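Local coordinates for putative aldehyde dehydrogenase (PDB 4YWE), which probably oxidises aldehydes with NAD or NADP as electron acceptor and binds calcium and magnesium ions, at residues 87-92 with 109-114; 38-43 with 186-191. All blocks are in the same frame, centred on the assembly; numbering follows the deposited sequence.

Contact 1. Residues 87-92 with 109-114; sequences DSIEEL and ADAAAL
Leu-92 packs on Ala-111 while its own N donates to Ser-88 O (2.9 Å), a bond of the first turn of helix 89-100. Ser-88 sits at the N-cap of that helix, so the contact is made by its opening turn, laid against the middle of helix 104-124. This pair illustrates how alanine lets two helices come close: the CA atoms of Ile-89 and Ala-111 are 5.5 Å apart. The methyl CB of Ala-111 is the point where three groups meet: the carbonyl O of Ile-89, the branch CG2 of the same residue at 4.2 Å, and CB of Leu-92. Ile-89 reaches further along the partner helix through its other branch; with CD1 anti to CA (chi2 -177°), that methyl lies 4.2 Å from CA of Ala-112. Deeper in, CD1 of Leu-92 meets CD2 of Leu-114 at 4.3 Å. The side chains that meet are all apolar, although Glu-90 forms a salt bridge to Arg-108 on helix 104-124. Met-161 of helix 160-174 touches Leu-92, Ala-111 and Leu-114, while Val-193 of helix 188-200 and Val-85 of helix 71-87 pack on both leucines.

Contact 2. Residues 38-43 with 186-191; sequences QPFATI and ACLSVL
The nearest CA atoms of the two segments belong to Ile-43 and Leu-188, 8.1 Å apart, a spacing filled by side chains between strand 38-44 and the start of helix 188-200. A classic beta bulge, in which Phe-40 and Ala-41 both face Val-31 of strand 28-33, is consistent with both successive residues reaching Leu-188. The leucine works as a fork. Its CD1 approaches Phe-40 tip to tip, 3.9 Å from ring atom CE2, and also lies 4.1 Å from CB of Ala-41. The other prong, CD2, touches CG2 of Ile-43 at 3.9 Å. Beyond it, the isoleucine turns to Cys-187: CD1, anti to CA (chi2 -180°), comes to 3.8 Å from SG, which CG2 also approaches. On the helix side, Asp-99, a calcium ligand, accepts hydrogen bonds at OD2 from the N atoms of Cys-187 and Leu-188. With Phe-40 also about 5 Å, by its side chain, from the calcium ion, the contact illustrates an apolar join beside a charged site: methyls, a ring and a sulfur connect strand to helix, while the polar work falls to the metal ligand and the N-H groups of the N-cap and the first helix residue.

How the contacts relate
Both contacts join apolar side chains, but they sit at different depths. Contact 1 is buried and joins helix to helix, an alanine facing Ile-89 and Leu-92 across close backbones; contact 2 is partly buried and bridges a strand and a helix start, Leu-188 and Ile-43 spanning a wider gap. Their centres lie 17 Å apart, and they meet where CD2 of Leu-92 packs 4.0 Å from O of Ser-189. Helices 89-100 and 188-200 serve both: the first opens in contact 1 and further on presents Ile-95 to Leu-188, while the second begins in contact 2 and then flanks contact 1. In sequence, contact 1 is nested within the loop that contact 2 closes. Calcium borders contact 2 more closely.

Contact 1. Residues 87-92 with 109-114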
ATOM      1  N   ASP A  87      10.801 -31.917   1.739  1.00 29.82           N
ATOM      2  CA  ASP A  87      11.534 -33.177   1.711  1.00 34.22           C
ATOM      3  C   ASP A  87      10.957 -34.186   2.699  1.00 31.87           C
ATOM      4  O   ASP A  87      11.116 -35.391   2.524  1.00 34.94           O
ATOM      5  CB  ASP A  87      13.016 -32.944   2.011  1.00 42.32           C
ATOM      6  CG  ASP A  87      13.850 -32.800   0.753  1.00 49.04           C
ATOM      7  OD1 ASP A  87      13.521 -33.455  -0.258  1.00 49.11           O
ATOM      8  OD2 ASP A  87      14.836 -32.034   0.777  1.00 52.80           O
ATOM      9  N   SER A  88      10.285 -33.692   3.734  1.00 26.88           N
ATOM     10  CA  SER A  88       9.758 -34.559   4.783  1.00 24.12           C
ATOM     11  C   SER A  88       8.245 -34.733   4.683  1.00 24.30           C
ATOM     12  O   SER A  88       7.585 -35.028   5.680  1.00 22.38           O
ATOM     13  CB  SER A  88      10.120 -34.005   6.164  1.00 22.93           C
ATOM     14  OG  SER A  88      11.522 -33.866   6.312  1.00 23.54           O
ATOM     15  N   ILE A  89       7.701 -34.555   3.483  1.00 19.66           N
ATOM     16  CA  ILE A  89       6.260 -34.652   3.267  1.00 19.35           C
ATOM     17  C   ILE A  89       5.728 -36.040   3.619  1.00 22.99           C
ATOM     18  O   ILE A  89       4.750 -36.161   4.357  1.00 21.07           O
ATOM     19  CB  ILE A  89       5.890 -34.283   1.818  1.00 23.82           C
ATOM     20  CG1 ILE A  89       5.947 -32.766   1.628  1.00 26.62           C
ATOM     21  CG2 ILE A  89       4.497 -34.787   1.473  1.00 22.36           C
ATOM     22  CD1 ILE A  89       5.527 -32.306   0.248  1.00 27.21           C
ATOM     23  N   GLU A  90       6.372 -37.079   3.095  1.00 20.87           N
ATOM     24  CA  GLU A  90       5.932 -38.452   3.335  1.00 21.60           C
ATOM     25  C   GLU A  90       5.967 -38.797   4.821  1.00 21.68           C
ATOM     26  O   GLU A  90       5.051 -39.429   5.343  1.00 25.71           O
ATOM     27  CB  GLU A  90       6.796 -39.437   2.545  1.00 29.04           C
ATOM     28  CG  GLU A  90       6.655 -39.311   1.036  1.00 27.98           C
ATOM     29  CD  GLU A  90       5.229 -39.521   0.565  1.00 30.76           C
ATOM     30  OE1 GLU A  90       4.755 -38.720  -0.269  1.00 33.10           O
ATOM     31  OE2 GLU A  90       4.583 -40.486   1.025  1.00 22.97           O
ATOM     32  N   GLU A  91       7.032 -38.371   5.492  1.00 24.14           N
ATOM     33  CA  GLU A  91       7.200 -38.612   6.922  1.00 26.14           C
ATOM     34  C   GLU A  91       6.143 -37.880   7.747  1.00 26.44           C
ATOM     35  O   GLU A  91       5.534 -38.462   8.646  1.00 27.19           O
ATOM     36  CB  GLU A  91       8.602 -38.184   7.363  1.00 28.35           C
ATOM     37  CG  GLU A  91       8.835 -38.204   8.862  1.00 30.69           C
ATOM     38  CD  GLU A  91      10.223 -37.714   9.236  1.00 30.23           C
ATOM     39  OE1 GLU A  91      11.031 -37.464   8.318  1.00 29.47           O
ATOM     40  OE2 GLU A  91      10.504 -37.577  10.445  1.00 30.59           O
ATOM     41  N   LEU A  92       5.928 -36.607   7.438  1.00 20.14           N
ATOM     42  CA  LEU A  92       4.958 -35.797   8.167  1.00 19.81           C
ATOM     43  C   LEU A  92       3.527 -36.246   7.887  1.00 19.32           C
ATOM     44  O   LEU A  92       2.671 -36.191   8.771  1.00 19.10           O
ATOM     45  CB  LEU A  92       5.121 -34.317   7.814  1.00 22.38           C
ATOM     46  CG  LEU A  92       6.394 -33.638   8.322  1.00 23.80           C
ATOM     47  CD1 LEU A  92       6.521 -32.236   7.749  1.00 25.54           C
ATOM     48  CD2 LEU A  92       6.409 -33.600   9.843  1.00 18.52           C
ATOM     49  N   ALA A 109      -1.430 -33.487   1.489  1.00 19.32           N
ATOM     50  CA  ALA A 109      -1.778 -32.144   1.046  1.00 18.23           C
ATOM     51  C   ALA A 109      -1.525 -31.126   2.154  1.00 22.03           C
ATOM     52  O   ALA A 109      -1.106 -29.997   1.890  1.00 20.72           O
ATOM     53  CB  ALA A 109      -3.230 -32.092   0.596  1.00 16.89           C
ATOM     54  N   ASP A 110      -1.780 -31.536   3.393  1.00 17.89           N
ATOM     55  CA  ASP A 110      -1.549 -30.680   4.552  1.00 20.49           C
ATOM     56  C   ASP A 110      -0.072 -30.329   4.695  1.00 22.42           C
ATOM     57  O   ASP A 110       0.279 -29.182   4.975  1.00 20.13           O
ATOM     58  CB  ASP A 110      -2.050 -31.358   5.829  1.00 19.08           C
ATOM     59  CG  ASP A 110      -3.554 -31.271   5.983  1.00 21.69           C
ATOM     60  OD1 ASP A 110      -4.227 -30.806   5.040  1.00 20.21           O
ATOM     61  OD2 ASP A 110      -4.064 -31.675   7.050  1.00 23.86           O
ATOM     62  N   ALA A 111       0.788 -31.325   4.502  1.00 23.11           N
ATOM     63  CA  ALA A 111       2.228 -31.126   4.598  1.00 22.93           C
ATOM     64  C   ALA A 111       2.725 -30.213   3.483  1.00 16.21           C
ATOM     65  O   ALA A 111       3.611 -29.386   3.696  1.00 21.47           O
ATOM     66  CB  ALA A 111       2.952 -32.462   4.554  1.00 17.26           C
ATOM     67  N   ALA A 112       2.151 -30.370   2.294  1.00 20.01           N
ATOM     68  CA  ALA A 112       2.504 -29.529   1.158  1.00 18.01           C
ATOM     69  C   ALA A 112       2.070 -28.091   1.416  1.00 17.95           C
ATOM     70  O   ALA A 112       2.767 -27.146   1.045  1.00 18.75           O
ATOM     71  CB  ALA A 112       1.869 -30.060  -0.120  1.00 16.61           C
ATOM     72  N   ALA A 113       0.914 -27.937   2.053  1.00 17.86           N
ATOM     73  CA  ALA A 113       0.409 -26.621   2.423  1.00 15.61           C
ATOM     74  C   ALA A 113       1.310 -25.991   3.479  1.00 18.53           C
ATOM     75  O   ALA A 113       1.576 -24.788   3.443  1.00 17.79           O
ATOM     76  CB  ALA A 113      -1.018 -26.722   2.931  1.00 14.25           C
ATOM     77  N   LEU A 114       1.769 -26.814   4.418  1.00 19.12           N
ATOM     78  CA  LEU A 114       2.688 -26.369   5.459  1.00 18.00           C
ATOM     79  C   LEU A 114       3.962 -25.791   4.852  1.00 21.48           C
ATOM     80  O   LEU A 114       4.454 -24.751   5.289  1.00 14.02           O
ATOM     81  CB  LEU A 114       3.034 -27.528   6.398  1.00 17.03           C
ATOM     82  CG  LEU A 114       4.092 -27.237   7.463  1.00 17.36           C
ATOM     83  CD1 LEU A 114       3.637 -26.109   8.370  1.00 17.73           C
ATOM     84  CD2 LEU A 114       4.394 -28.485   8.273  1.00 18.81           C
TER

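Contact 2. Residues 38-43 with 186-191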
ATOM      1  N   GLN A  38      -6.810 -46.989  19.370  1.00 36.77           N
ATOM      2  CA  GLN A  38      -5.804 -47.534  20.274  1.00 38.88           C
ATOM      3  C   GLN A  38      -4.636 -46.574  20.487  1.00 36.75           C
ATOM      4  O   GLN A  38      -4.192 -45.911  19.550  1.00 34.86           O
ATOM      5  CB  GLN A  38      -5.282 -48.872  19.742  1.00 40.60           C
ATOM      6  CG  GLN A  38      -6.364 -49.919  19.540  1.00 43.22           C
ATOM      7  CD  GLN A  38      -7.170 -50.169  20.798  1.00 47.23           C
ATOM      8  OE1 GLN A  38      -6.615 -50.301  21.890  1.00 47.99           O
ATOM      9  NE2 GLN A  38      -8.488 -50.232  20.654  1.00 49.96           N
ATOM     10  N   PRO A  39      -4.139 -46.496  21.730  1.00 35.44           N
ATOM     11  CA  PRO A  39      -2.960 -45.692  22.067  1.00 35.05           C
ATOM     12  C   PRO A  39      -1.686 -46.249  21.438  1.00 34.13           C
ATOM     13  O   PRO A  39      -1.467 -47.459  21.482  1.00 38.00           O
ATOM     14  CB  PRO A  39      -2.893 -45.782  23.597  1.00 37.01           C
ATOM     15  CG  PRO A  39      -4.259 -46.214  24.026  1.00 37.41           C
ATOM     16  CD  PRO A  39      -4.753 -47.096  22.926  1.00 36.19           C
ATOM     17  N   PHE A  40      -0.861 -45.378  20.862  1.00 31.06           N
ATOM     18  CA  PHE A  40       0.382 -45.815  20.236  1.00 31.78           C
ATOM     19  C   PHE A  40       1.554 -44.921  20.628  1.00 35.28           C
ATOM     20  O   PHE A  40       2.703 -45.208  20.291  1.00 38.01           O
ATOM     21  CB  PHE A  40       0.236 -45.849  18.711  1.00 30.17           C
ATOM     22  CG  PHE A  40       0.007 -44.498  18.088  1.00 29.23           C
ATOM     23  CD1 PHE A  40      -1.269 -43.967  17.999  1.00 30.29           C
ATOM     24  CD2 PHE A  40       1.068 -43.767  17.580  1.00 27.34           C
ATOM     25  CE1 PHE A  40      -1.481 -42.729  17.422  1.00 31.62           C
ATOM     26  CE2 PHE A  40       0.862 -42.527  17.003  1.00 27.76           C
ATOM     27  CZ  PHE A  40      -0.414 -42.008  16.924  1.00 30.39           C
ATOM     28  N   ALA A  41       1.260 -43.840  21.344  1.00 30.37           N
ATOM     29  CA  ALA A  41       2.294 -42.908  21.777  1.00 30.18           C
ATOM     30  C   ALA A  41       1.830 -42.099  22.982  1.00 27.69           C
ATOM     31  O   ALA A  41       0.686 -42.217  23.417  1.00 28.06           O
ATOM     32  CB  ALA A  41       2.684 -41.980  20.636  1.00 28.37           C
ATOM     33  N   THR A  42       2.731 -41.284  23.522  1.00 29.46           N
ATOM     34  CA  THR A  42       2.409 -40.409  24.647  1.00 29.05           C
ATOM     35  C   THR A  42       3.009 -39.022  24.450  1.00 27.51           C
ATOM     36  O   THR A  42       4.063 -38.873  23.830  1.00 27.12           O
ATOM     37  CB  THR A  42       2.920 -40.979  25.987  1.00 31.72           C
ATOM     38  OG1 THR A  42       4.336 -41.190  25.908  1.00 34.23           O
ATOM     39  CG2 THR A  42       2.230 -42.294  26.325  1.00 31.07           C
ATOM     40  N   ILE A  43       2.334 -38.008  24.981  1.00 23.43           N
ATOM     41  CA  ILE A  43       2.861 -36.649  24.977  1.00 22.71           C
ATOM     42  C   ILE A  43       2.988 -36.152  26.409  1.00 28.45           C
ATOM     43  O   ILE A  43       2.330 -36.666  27.314  1.00 33.47           O
ATOM     44  CB  ILE A  43       1.979 -35.698  24.145  1.00 21.61           C
ATOM     45  CG1 ILE A  43       0.521 -35.781  24.604  1.00 21.52           C
ATOM     46  CG2 ILE A  43       2.098 -36.015  22.663  1.00 23.27           C
ATOM     47  CD1 ILE A  43      -0.417 -34.877  23.833  1.00 23.08           C
ATOM     48  N   ALA A 186      -4.315 -34.313  18.815  1.00 16.46           N
ATOM     49  CA  ALA A 186      -3.398 -34.488  17.688  1.00 17.18           C
ATOM     50  C   ALA A 186      -2.359 -33.371  17.645  1.00 19.55           C
ATOM     51  O   ALA A 186      -2.698 -32.211  17.408  1.00 20.27           O
ATOM     52  CB  ALA A 186      -4.167 -34.545  16.372  1.00 16.16           C
ATOM     53  N   CYS A 187      -1.094 -33.720  17.866  1.00 26.56           N
ATOM     54  CA  CYS A 187      -0.031 -32.720  17.866  1.00 21.72           C
ATOM     55  C   CYS A 187       1.350 -33.300  17.570  1.00 18.78           C
ATOM     56  O   CYS A 187       2.354 -32.594  17.671  1.00 23.68           O
ATOM     57  CB  CYS A 187       0.006 -31.990  19.210  1.00 19.56           C
ATOM     58  SG  CYS A 187       0.371 -33.037  20.639  1.00 22.54           S
ATOM     59  N   LEU A 188       1.406 -34.575  17.202  1.00 18.91           N
ATOM     60  CA  LEU A 188       2.688 -35.235  16.972  1.00 19.03           C
ATOM     61  C   LEU A 188       3.413 -34.681  15.747  1.00 18.16           C
ATOM     62  O   LEU A 188       4.644 -34.657  15.708  1.00 19.72           O
ATOM     63  CB  LEU A 188       2.498 -36.746  16.823  1.00 23.32           C
ATOM     64  CG  LEU A 188       2.269 -37.522  18.122  1.00 23.96           C
ATOM     65  CD1 LEU A 188       2.306 -39.021  17.863  1.00 21.71           C
ATOM     66  CD2 LEU A 188       3.300 -37.127  19.169  1.00 24.74           C
ATOM     67  N   SER A 189       2.654 -34.234  14.753  1.00 17.41           N
ATOM     68  CA  SER A 189       3.248 -33.679  13.543  1.00 21.08           C
ATOM     69  C   SER A 189       3.980 -32.378  13.851  1.00 18.20           C
ATOM     70  O   SER A 189       5.080 -32.143  13.351  1.00 19.55           O
ATOM     71  CB  SER A 189       2.179 -33.444  12.474  1.00 21.13           C
ATOM     72  OG  SER A 189       1.255 -32.450  12.885  1.00 25.25           O
ATOM     73  N   VAL A 190       3.367 -31.545  14.687  1.00 18.67           N
ATOM     74  CA  VAL A 190       3.923 -30.247  15.057  1.00 17.31           C
ATOM     75  C   VAL A 190       5.280 -30.396  15.743  1.00 18.91           C
ATOM     76  O   VAL A 190       6.199 -29.613  15.495  1.00 21.25           O
ATOM     77  CB  VAL A 190       2.938 -29.471  15.957  1.00 20.65           C
ATOM     78  CG1 VAL A 190       3.629 -28.294  16.633  1.00 21.93           C
ATOM     79  CG2 VAL A 190       1.739 -29.002  15.146  1.00 21.05           C
ATOM     80  N   LEU A 191       5.399 -31.406  16.601  1.00 16.96           N
ATOM     81  CA  LEU A 191       6.650 -31.679  17.303  1.00 21.01           C
ATOM     82  C   LEU A 191       7.790 -31.976  16.329  1.00 27.34           C
ATOM     83  O   LEU A 191       8.927 -31.558  16.545  1.00 25.73           O
ATOM     84  CB  LEU A 191       6.473 -32.851  18.270  1.00 18.41           C
ATOM     85  CG  LEU A 191       5.422 -32.671  19.367  1.00 23.67           C
ATOM     86  CD1 LEU A 191       5.216 -33.968  20.133  1.00 24.42           C
ATOM     87  CD2 LEU A 191       5.823 -31.549  20.309  1.00 23.81           C
TER